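Local coordinates for Ras-interacting protein 1 (Homo sapiens, PDB 5KHQ) that binds GTP-loaded Ras-family GTPases through its Ras-associating domain and regulates GTPase signalling, cell architecture and adhesion in endothelial cells during blood vessel formation, at the interface of chains A and B. Coordinates in Å, arbitrary orientation; residue numbers count along the deposited sequence, not the author numbering. Chains: chain A/B, Ras-interacting protein 1.

Contact 1: the interface of chains A and B. Residues chain A 79, 96, 98, 119, 138; chain B 105, 108, 112-113.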
ATOM      1  N   LEU A  79       5.730   2.700   9.653  1.00105.97           N
ATOM      2  CA  LEU A  79       5.102   2.241  10.888  1.00110.24           C
ATOM      3  C   LEU A  79       6.103   1.908  11.992  1.00113.44           C
ATOM      4  O   LEU A  79       7.002   1.080  11.813  1.00113.03           O
ATOM      5  CB  LEU A  79       4.208   1.030  10.613  1.00111.85           C
ATOM      6  CG  LEU A  79       3.006   1.129   9.674  1.00105.35           C
ATOM      7  CD1 LEU A  79       2.574  -0.282   9.365  1.00106.15           C
ATOM      8  CD2 LEU A  79       1.852   1.909  10.284  1.00104.38           C
ATOM      9  N   HIS A  96       8.364  -1.125  10.080  1.00116.75           N
ATOM     10  CA  HIS A  96       7.983  -1.480   8.710  1.00113.41           C
ATOM     11  C   HIS A  96       7.639  -0.227   7.900  1.00105.46           C
ATOM     12  O   HIS A  96       7.049   0.728   8.426  1.00102.92           O
ATOM     13  CB  HIS A  96       6.811  -2.482   8.719  1.00119.14           C
ATOM     14  CG  HIS A  96       6.467  -3.054   7.370  1.00119.85           C
ATOM     15  ND1 HIS A  96       7.370  -3.758   6.599  1.00120.18           N
ATOM     16  CD2 HIS A  96       5.305  -3.047   6.670  1.00116.20           C
ATOM     17  CE1 HIS A  96       6.784  -4.144   5.478  1.00120.16           C
ATOM     18  NE2 HIS A  96       5.530  -3.727   5.497  1.00116.80           N
ATOM     19  N   ARG A  98       6.266   0.973   3.649  1.00 99.74           N
ATOM     20  CA  ARG A  98       5.831   0.704   2.298  1.00 91.35           C
ATOM     21  C   ARG A  98       6.132   1.926   1.420  1.00 91.64           C
ATOM     22  O   ARG A  98       5.615   3.018   1.684  1.00 94.45           O
ATOM     23  CB  ARG A  98       4.334   0.442   2.322  1.00 89.27           C
ATOM     24  CG  ARG A  98       3.848  -0.456   1.208  1.00 98.64           C
ATOM     25  CD  ARG A  98       2.372  -0.228   0.968  1.00 93.49           C
ATOM     26  NE  ARG A  98       2.206   0.766  -0.080  1.00 89.79           N
ATOM     27  CZ  ARG A  98       1.258   1.696  -0.090  1.00 96.21           C
ATOM     28  NH1 ARG A  98       0.373   1.791   0.888  1.00 91.07           N
ATOM     29  NH2 ARG A  98       1.203   2.548  -1.086  1.00 97.64           N
ATOM     30  N   TRP A 119       0.248   0.874  17.241  1.00119.49           N
ATOM     31  CA  TRP A 119       1.340   1.356  16.386  1.00117.36           C
ATOM     32  C   TRP A 119       1.229   2.848  16.031  1.00118.31           C
ATOM     33  O   TRP A 119       0.162   3.456  16.179  1.00115.03           O
ATOM     34  CB  TRP A 119       1.397   0.534  15.106  1.00111.23           C
ATOM     35  CG  TRP A 119       1.894  -0.855  15.275  1.00106.04           C
ATOM     36  CD1 TRP A 119       1.267  -1.879  15.922  1.00108.00           C
ATOM     37  CD2 TRP A 119       3.110  -1.394  14.748  1.00105.82           C
ATOM     38  NE1 TRP A 119       2.024  -3.023  15.845  1.00105.45           N
ATOM     39  CE2 TRP A 119       3.160  -2.756  15.129  1.00104.32           C
ATOM     40  CE3 TRP A 119       4.170  -0.857  13.992  1.00106.12           C
ATOM     41  CZ2 TRP A 119       4.235  -3.598  14.782  1.00106.40           C
ATOM     42  CZ3 TRP A 119       5.244  -1.693  13.645  1.00105.77           C
ATOM     43  CH2 TRP A 119       5.264  -3.052  14.041  1.00104.51           C
ATOM     44  N   ALA A 138      12.074  -6.574   8.093  1.00161.39           N
ATOM     45  CA  ALA A 138      10.921  -6.371   8.983  1.00159.01           C
ATOM     46  C   ALA A 138      10.551  -7.660   9.720  1.00149.47           C
ATOM     47  O   ALA A 138       9.568  -7.709  10.463  1.00141.42           O
ATOM     48  CB  ALA A 138       9.725  -5.834   8.200  1.00158.26           C
TER
ATOM     49  N   ARG B 105       4.297  -8.238   1.160  1.00 94.62           N
ATOM     50  CA  ARG B 105       3.914  -9.373   2.002  1.00 92.44           C
ATOM     51  C   ARG B 105       2.519  -9.157   2.594  1.00 89.91           C
ATOM     52  O   ARG B 105       2.354  -8.400   3.571  1.00 90.09           O
ATOM     53  CB  ARG B 105       4.998  -9.686   3.041  1.00 97.26           C
ATOM     54  CG  ARG B 105       6.270 -10.233   2.393  1.00111.07           C
ATOM     55  CD  ARG B 105       7.498 -10.100   3.279  1.00124.42           C
ATOM     56  NE  ARG B 105       7.898  -8.708   3.487  1.00135.30           N
ATOM     57  CZ  ARG B 105       8.640  -8.267   4.502  1.00145.92           C
ATOM     58  NH1 ARG B 105       9.079  -9.097   5.442  1.00152.07           N
ATOM     59  NH2 ARG B 105       8.935  -6.978   4.587  1.00157.35           N
ATOM     60  N   LEU B 108       1.370  -8.972   6.353  1.00 93.68           N
ATOM     61  CA  LEU B 108       1.743  -7.734   7.044  1.00 94.01           C
ATOM     62  C   LEU B 108       0.851  -6.561   6.642  1.00 92.43           C
ATOM     63  O   LEU B 108       0.520  -5.724   7.487  1.00 87.01           O
ATOM     64  CB  LEU B 108       3.234  -7.400   6.851  1.00 98.76           C
ATOM     65  CG  LEU B 108       4.296  -8.519   6.959  1.00105.87           C
ATOM     66  CD1 LEU B 108       5.682  -7.996   6.597  1.00110.11           C
ATOM     67  CD2 LEU B 108       4.327  -9.207   8.319  1.00 97.50           C
ATOM     68  N   LEU B 112      -0.699  -4.987   9.880  1.00 99.74           N
ATOM     69  CA  LEU B 112      -0.095  -3.730  10.339  1.00 96.05           C
ATOM     70  C   LEU B 112      -0.934  -2.495  10.031  1.00 96.45           C
ATOM     71  O   LEU B 112      -0.758  -1.446  10.666  1.00 95.99           O
ATOM     72  CB  LEU B 112       1.326  -3.569   9.786  1.00 98.59           C
ATOM     73  CG  LEU B 112       2.379  -4.630  10.135  1.00 99.11           C
ATOM     74  CD1 LEU B 112       3.660  -4.438   9.338  1.00 90.27           C
ATOM     75  CD2 LEU B 112       2.671  -4.648  11.627  1.00105.10           C
ATOM     76  N   TRP B 113      -1.828  -2.624   9.047  1.00 93.10           N
ATOM     77  CA  TRP B 113      -2.820  -1.592   8.751  1.00 89.19           C
ATOM     78  C   TRP B 113      -4.229  -2.098   8.969  1.00 88.00           C
ATOM     79  O   TRP B 113      -4.509  -3.273   8.762  1.00 89.87           O
ATOM     80  CB  TRP B 113      -2.691  -1.096   7.319  1.00 82.67           C
ATOM     81  CG  TRP B 113      -1.462  -0.300   7.069  1.00 81.93           C
ATOM     82  CD1 TRP B 113      -1.279   1.032   7.323  1.00 77.95           C
ATOM     83  CD2 TRP B 113      -0.238  -0.776   6.499  1.00 76.66           C
ATOM     84  NE1 TRP B 113      -0.015   1.415   6.944  1.00 74.55           N
ATOM     85  CE2 TRP B 113       0.647   0.326   6.438  1.00 75.56           C
ATOM     86  CE3 TRP B 113       0.198  -2.026   6.032  1.00 79.59           C
ATOM     87  CZ2 TRP B 113       1.951   0.218   5.918  1.00 82.42           C
ATOM     88  CZ3 TRP B 113       1.504  -2.142   5.521  1.00 81.03           C
ATOM     89  CH2 TRP B 113       2.363  -1.023   5.473  1.00 84.70           C
TER

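Contact 2: the interface of chains A and B. Residues chain A 112-116, 121; chain B 77, 79, 112-117, 121.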
ATOM      1  N   LEU A 112      -7.935   6.753   4.441  1.00 94.89           N
ATOM      2  CA  LEU A 112      -8.735   5.519   4.314  1.00 90.52           C
ATOM      3  C   LEU A 112      -8.164   4.312   5.059  1.00 94.90           C
ATOM      4  O   LEU A 112      -8.862   3.311   5.244  1.00 92.23           O
ATOM      5  CB  LEU A 112      -8.972   5.161   2.842  1.00 84.57           C
ATOM      6  CG  LEU A 112      -9.707   6.167   1.948  1.00 83.88           C
ATOM      7  CD1 LEU A 112      -9.638   5.697   0.507  1.00 84.68           C
ATOM      8  CD2 LEU A 112     -11.155   6.395   2.369  1.00 82.42           C
ATOM      9  N   TRP A 113      -6.901   4.414   5.475  1.00 98.67           N
ATOM     10  CA  TRP A 113      -6.262   3.403   6.312  1.00 95.13           C
ATOM     11  C   TRP A 113      -5.747   3.984   7.628  1.00 98.72           C
ATOM     12  O   TRP A 113      -5.491   5.183   7.733  1.00 99.17           O
ATOM     13  CB  TRP A 113      -5.109   2.757   5.565  1.00 92.15           C
ATOM     14  CG  TRP A 113      -5.506   1.725   4.562  1.00 91.10           C
ATOM     15  CD1 TRP A 113      -5.792   0.410   4.805  1.00 92.27           C
ATOM     16  CD2 TRP A 113      -5.625   1.906   3.149  1.00 88.96           C
ATOM     17  NE1 TRP A 113      -6.087  -0.240   3.630  1.00 85.26           N
ATOM     18  CE2 TRP A 113      -5.994   0.654   2.598  1.00 87.40           C
ATOM     19  CE3 TRP A 113      -5.456   3.003   2.291  1.00 85.04           C
ATOM     20  CZ2 TRP A 113      -6.200   0.469   1.226  1.00 87.97           C
ATOM     21  CZ3 TRP A 113      -5.657   2.819   0.925  1.00 84.64           C
ATOM     22  CH2 TRP A 113      -6.027   1.560   0.407  1.00 86.70           C
ATOM     23  N   ARG A 114      -5.607   3.106   8.620  1.00103.60           N
ATOM     24  CA  ARG A 114      -5.042   3.414   9.933  1.00 99.26           C
ATOM     25  C   ARG A 114      -3.872   2.480  10.205  1.00104.93           C
ATOM     26  O   ARG A 114      -3.722   1.449   9.533  1.00108.03           O
ATOM     27  CB  ARG A 114      -6.088   3.171  11.014  1.00100.19           C
ATOM     28  CG  ARG A 114      -7.088   4.289  11.221  1.00113.02           C
ATOM     29  CD  ARG A 114      -7.916   4.007  12.466  1.00125.33           C
ATOM     30  NE  ARG A 114      -9.130   3.242  12.174  1.00130.83           N
ATOM     31  CZ  ARG A 114      -9.642   2.280  12.943  1.00133.53           C
ATOM     32  NH1 ARG A 114      -9.040   1.904  14.067  1.00132.66           N
ATOM     33  NH2 ARG A 114     -10.760   1.670  12.566  1.00135.28           N
ATOM     34  N   ALA A 115      -3.049   2.828  11.192  1.00106.11           N
ATOM     35  CA  ALA A 115      -2.071   1.879  11.727  1.00109.35           C
ATOM     36  C   ALA A 115      -2.790   0.898  12.653  1.00119.10           C
ATOM     37  O   ALA A 115      -3.818   1.245  13.261  1.00124.81           O
ATOM     38  CB  ALA A 115      -0.962   2.606  12.465  1.00 97.82           C
ATOM     39  N   ARG A 116      -2.266  -0.327  12.734  1.00128.26           N
ATOM     40  CA  ARG A 116      -2.734  -1.336  13.695  1.00135.76           C
ATOM     41  C   ARG A 116      -2.764  -0.707  15.097  1.00135.64           C
ATOM     42  O   ARG A 116      -1.784  -0.053  15.485  1.00132.68           O
ATOM     43  CB  ARG A 116      -1.823  -2.580  13.651  1.00139.67           C
ATOM     44  CG  ARG A 116      -1.767  -3.422  14.923  1.00146.28           C
ATOM     45  CD  ARG A 116      -2.718  -4.609  14.904  1.00158.26           C
ATOM     46  NE  ARG A 116      -2.021  -5.855  14.576  1.00165.06           N
ATOM     47  CZ  ARG A 116      -1.349  -6.612  15.446  1.00165.01           C
ATOM     48  NH1 ARG A 116      -1.263  -6.271  16.729  1.00165.63           N
ATOM     49  NH2 ARG A 116      -0.753  -7.722  15.026  1.00165.50           N
ATOM     50  N   ARG A 121       2.334   5.975  12.965  1.00116.62           N
ATOM     51  CA  ARG A 121       2.369   6.098  11.514  1.00104.11           C
ATOM     52  C   ARG A 121       2.767   7.494  11.044  1.00103.37           C
ATOM     53  O   ARG A 121       2.272   8.498  11.576  1.00104.96           O
ATOM     54  CB  ARG A 121       0.986   5.770  10.981  1.00103.47           C
ATOM     55  CG  ARG A 121       0.921   5.588   9.489  1.00 98.80           C
ATOM     56  CD  ARG A 121      -0.523   5.525   9.074  1.00 98.28           C
ATOM     57  NE  ARG A 121      -0.651   5.191   7.667  1.00 95.51           N
ATOM     58  CZ  ARG A 121      -1.769   5.341   6.971  1.00 94.14           C
ATOM     59  NH1 ARG A 121      -2.869   5.821   7.558  1.00 87.45           N
ATOM     60  NH2 ARG A 121      -1.776   5.018   5.688  1.00 88.98           N
TER
ATOM     61  N   ASP B  77      -5.703  -4.793  -1.977  1.00 88.09           N
ATOM     62  CA  ASP B  77      -6.258  -4.362  -0.711  1.00 82.17           C
ATOM     63  C   ASP B  77      -7.433  -3.468  -1.110  1.00 87.09           C
ATOM     64  O   ASP B  77      -7.222  -2.390  -1.675  1.00 95.24           O
ATOM     65  CB  ASP B  77      -5.185  -3.611   0.100  1.00 79.11           C
ATOM     66  CG  ASP B  77      -5.585  -3.362   1.569  1.00 85.78           C
ATOM     67  OD1 ASP B  77      -6.728  -3.671   1.989  1.00 84.25           O
ATOM     68  OD2 ASP B  77      -4.729  -2.839   2.320  1.00 82.57           O
ATOM     69  N   LEU B  79     -11.335  -1.569  -0.207  1.00 84.17           N
ATOM     70  CA  LEU B  79     -12.142  -0.954   0.862  1.00 87.23           C
ATOM     71  C   LEU B  79     -13.527  -0.506   0.386  1.00 93.00           C
ATOM     72  O   LEU B  79     -13.672  -0.041  -0.742  1.00 98.09           O
ATOM     73  CB  LEU B  79     -11.419   0.257   1.460  1.00 86.48           C
ATOM     74  CG  LEU B  79      -9.949   0.230   1.884  1.00 88.77           C
ATOM     75  CD1 LEU B  79      -9.487   1.656   2.112  1.00 90.22           C
ATOM     76  CD2 LEU B  79      -9.714  -0.604   3.130  1.00 90.07           C
ATOM     77  N   LEU B 112      -0.699  -4.987   9.880  1.00 99.74           N
ATOM     78  CA  LEU B 112      -0.095  -3.730  10.339  1.00 96.05           C
ATOM     79  C   LEU B 112      -0.934  -2.495  10.031  1.00 96.45           C
ATOM     80  O   LEU B 112      -0.758  -1.446  10.666  1.00 95.99           O
ATOM     81  CB  LEU B 112       1.326  -3.569   9.786  1.00 98.59           C
ATOM     82  CG  LEU B 112       2.379  -4.630  10.135  1.00 99.11           C
ATOM     83  CD1 LEU B 112       3.660  -4.438   9.338  1.00 90.27           C
ATOM     84  CD2 LEU B 112       2.671  -4.648  11.627  1.00105.10           C
ATOM     85  N   TRP B 113      -1.828  -2.624   9.047  1.00 93.10           N
ATOM     86  CA  TRP B 113      -2.820  -1.592   8.751  1.00 89.19           C
ATOM     87  C   TRP B 113      -4.229  -2.098   8.969  1.00 88.00           C
ATOM     88  O   TRP B 113      -4.509  -3.273   8.762  1.00 89.87           O
ATOM     89  CB  TRP B 113      -2.691  -1.096   7.319  1.00 82.67           C
ATOM     90  CG  TRP B 113      -1.462  -0.300   7.069  1.00 81.93           C
ATOM     91  CD1 TRP B 113      -1.279   1.032   7.323  1.00 77.95           C
ATOM     92  CD2 TRP B 113      -0.238  -0.776   6.499  1.00 76.66           C
ATOM     93  NE1 TRP B 113      -0.015   1.415   6.944  1.00 74.55           N
ATOM     94  CE2 TRP B 113       0.647   0.326   6.438  1.00 75.56           C
ATOM     95  CE3 TRP B 113       0.198  -2.026   6.032  1.00 79.59           C
ATOM     96  CZ2 TRP B 113       1.951   0.218   5.918  1.00 82.42           C
ATOM     97  CZ3 TRP B 113       1.504  -2.142   5.521  1.00 81.03           C
ATOM     98  CH2 TRP B 113       2.363  -1.023   5.473  1.00 84.70           C
ATOM     99  N   ARG B 114      -5.100  -1.191   9.394  1.00 91.29           N
ATOM    100  CA  ARG B 114      -6.532  -1.432   9.504  1.00 91.04           C
ATOM    101  C   ARG B 114      -7.249  -0.442   8.579  1.00 96.60           C
ATOM    102  O   ARG B 114      -6.675   0.585   8.196  1.00102.87           O
ATOM    103  CB  ARG B 114      -6.982  -1.243  10.958  1.00 82.22           C
ATOM    104  N   ALA B 115      -8.486  -0.750   8.202  1.00 97.64           N
ATOM    105  CA  ALA B 115      -9.319   0.212   7.481  1.00 97.24           C
ATOM    106  C   ALA B 115      -9.765   1.287   8.454  1.00 96.33           C
ATOM    107  O   ALA B 115      -9.876   1.022   9.645  1.00102.84           O
ATOM    108  CB  ALA B 115     -10.519  -0.474   6.858  1.00 97.64           C
ATOM    109  N   ARG B 116     -10.009   2.497   7.950  1.00109.12           N
ATOM    110  CA  ARG B 116     -10.528   3.601   8.772  1.00115.46           C
ATOM    111  C   ARG B 116     -11.885   3.192   9.375  1.00111.26           C
ATOM    112  O   ARG B 116     -12.531   2.289   8.832  1.00113.74           O
ATOM    113  CB  ARG B 116     -10.609   4.910   7.958  1.00120.13           C
ATOM    114  CG  ARG B 116     -11.963   5.217   7.329  1.00122.52           C
ATOM    115  CD  ARG B 116     -12.098   6.649   6.818  1.00129.18           C
ATOM    116  NE  ARG B 116     -11.927   7.668   7.862  1.00135.04           N
ATOM    117  CZ  ARG B 116     -12.123   8.980   7.698  1.00137.15           C
ATOM    118  NH1 ARG B 116     -12.515   9.476   6.530  1.00153.65           N
ATOM    119  NH2 ARG B 116     -11.930   9.807   8.717  1.00133.29           N
ATOM    120  N   PRO B 117     -12.310   3.828  10.494  1.00113.68           N
ATOM    121  CA  PRO B 117     -13.520   3.360  11.180  1.00119.52           C
ATOM    122  C   PRO B 117     -14.777   3.490  10.316  1.00119.07           C
ATOM    123  O   PRO B 117     -14.983   4.523   9.676  1.00117.84           O
ATOM    124  CB  PRO B 117     -13.606   4.276  12.410  1.00122.23           C
ATOM    125  CG  PRO B 117     -12.230   4.817  12.584  1.00123.94           C
ATOM    126  CD  PRO B 117     -11.749   5.006  11.178  1.00119.75           C
ATOM    127  N   ARG B 121     -13.033  -4.038   4.534  1.00 96.09           N
ATOM    128  CA  ARG B 121     -11.724  -4.232   3.934  1.00 89.62           C
ATOM    129  C   ARG B 121     -11.585  -5.700   3.589  1.00 85.57           C
ATOM    130  O   ARG B 121     -11.989  -6.548   4.382  1.00 94.69           O
ATOM    131  CB  ARG B 121     -10.634  -3.785   4.918  1.00 91.15           C
ATOM    132  CG  ARG B 121      -9.218  -4.213   4.574  1.00 87.88           C
ATOM    133  CD  ARG B 121      -8.218  -3.394   5.355  1.00 87.23           C
ATOM    134  NE  ARG B 121      -6.886  -3.549   4.791  1.00 84.56           N
ATOM    135  CZ  ARG B 121      -5.818  -3.942   5.475  1.00 90.10           C
ATOM    136  NH1 ARG B 121      -4.647  -4.056   4.855  1.00 90.05           N
ATOM    137  NH2 ARG B 121      -5.913  -4.213   6.774  1.00 85.77           N
TER

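Contact 1: the interface of chains A and B
B:Leu112, the last residue of helix 106-112, and B:Trp113, which follows it at the start of strand 113-115, press their side chains against a surface of chain A made by A:Leu79, A:His96 and A:Trp119. The two branches of B:Leu112 divide the work. Its CD1 comes against the imidazole, 3.4 Å from CD2 of A:His96, with the two side chains crossing at about a right angle. Its CD2 lies over a face of the A:Trp119 indole, displaced toward the rim and 3.7 Å from CZ2, a CH-pi contact with the six-membered ring. A:Leu79 slides obliquely across this pair: its CD1 meets CB of B:Leu112 at 3.5 Å and also sits above the B:Trp113 indole, near the CE2 and CZ2 rim, 3.8 Å from the centroid of the six-membered ring. The far corner of that indole, CH2, turns to A:His96 CD2 at 3.8 Å and, more loosely, to the CB methylene of A:Arg98.

With CG anti to the backbone N (chi1 -172°), A:His96 carries its imidazole to B:Leu112 CD1, while B:Leu112, with CG beside its backbone N, spreads its two branches between the imidazole and the A:Trp119 face. Farther out, the guanidinium of B:Arg105 approaches the imidazole with its plane 71° from the ring, so the two do not stack; NH2 is 3.7 Å from CE1 of A:His96. One face of this guanidinium is backed by CD1 of B:Leu108, 3.6 Å above its centre, which would limit its swing. The nearby positive charge might disfavour protonation of A:His96. No nitrogen or oxygen crosses within bonding reach, so the patch holds by apolar packing. Together with its symmetry twin it flanks the two-fold pairing of Ras-associating domains, consistent with the homodimerization activity of the protein.

Contact 2: the interface of chains A and B
An antiparallel beta pairing across the two-fold axis joins the chains here: strand 113-115 of one copy runs against the same strand of the other, linking the two domains edge to edge. The backbones of A:Arg114 and B:Arg114 pair at the centre, A:Arg114 N donating to B:Arg114 O at 2.8 Å, nearly straight at 172°, and B:Arg114 N returning the bond to A:Arg114 O at 3.0 Å. At the ends, A:Arg116 N donates to B:Leu112 O and B:Arg116 N to A:Leu112 O.

Side chains flank this backbone core. CD1 of B:Leu79 lies over one face of the A:Trp113 indole, 3.7 Å from the six-membered ring centroid. The indole and the B:Asp77 carboxylate meet tip to tip, planes 59° apart, NE1 lying 3.2 Å from OD2, a close approach rather than a clear hydrogen bond. B:Arg121 grips B:Asp77 side-on, NE forming a salt bridge to the syn lone pair of OD1 at 2.8 Å and NH1 meeting OD2 from above the carboxylate plane, while NH2 donates a bent hydrogen bond to B:Trp113 O. An alanine in place of B:Arg121 would remove this clamp and the bond to the B:Trp113 carbonyl, and would probably let the B:Asp77 carboxylate drift from the A:Trp113 edge. On the other flank A:Arg114, its chain bent at chi3 (-90°), crosses B:Pro117 obliquely, CZ lying 3.6 Å from CG. The site supplies the hydrogen-bonded seam of what may be the protein's homodimer.

Contact 1 and contact 2 lie about 11 Å apart, measured between the centres of their C-alpha atoms, and share B:Leu112 and B:Trp113 at the junction of helix 106-112 with strand 113-115. Their side chains serve mainly contact 1; in contact 2 their backbone carbonyls accept hydrogen bonds, one from the partner chain and one from within chain B, and the B:Trp113 ring also borders A:Arg114 and A:Arg121. Strand pairing is therefore likely to set the register in which the hydrophobic side chains dock. Two-fold symmetry repeats contact 1 with the chains exchanged, so apolar patches probably bracket the polar seam and resist rocking of the domains.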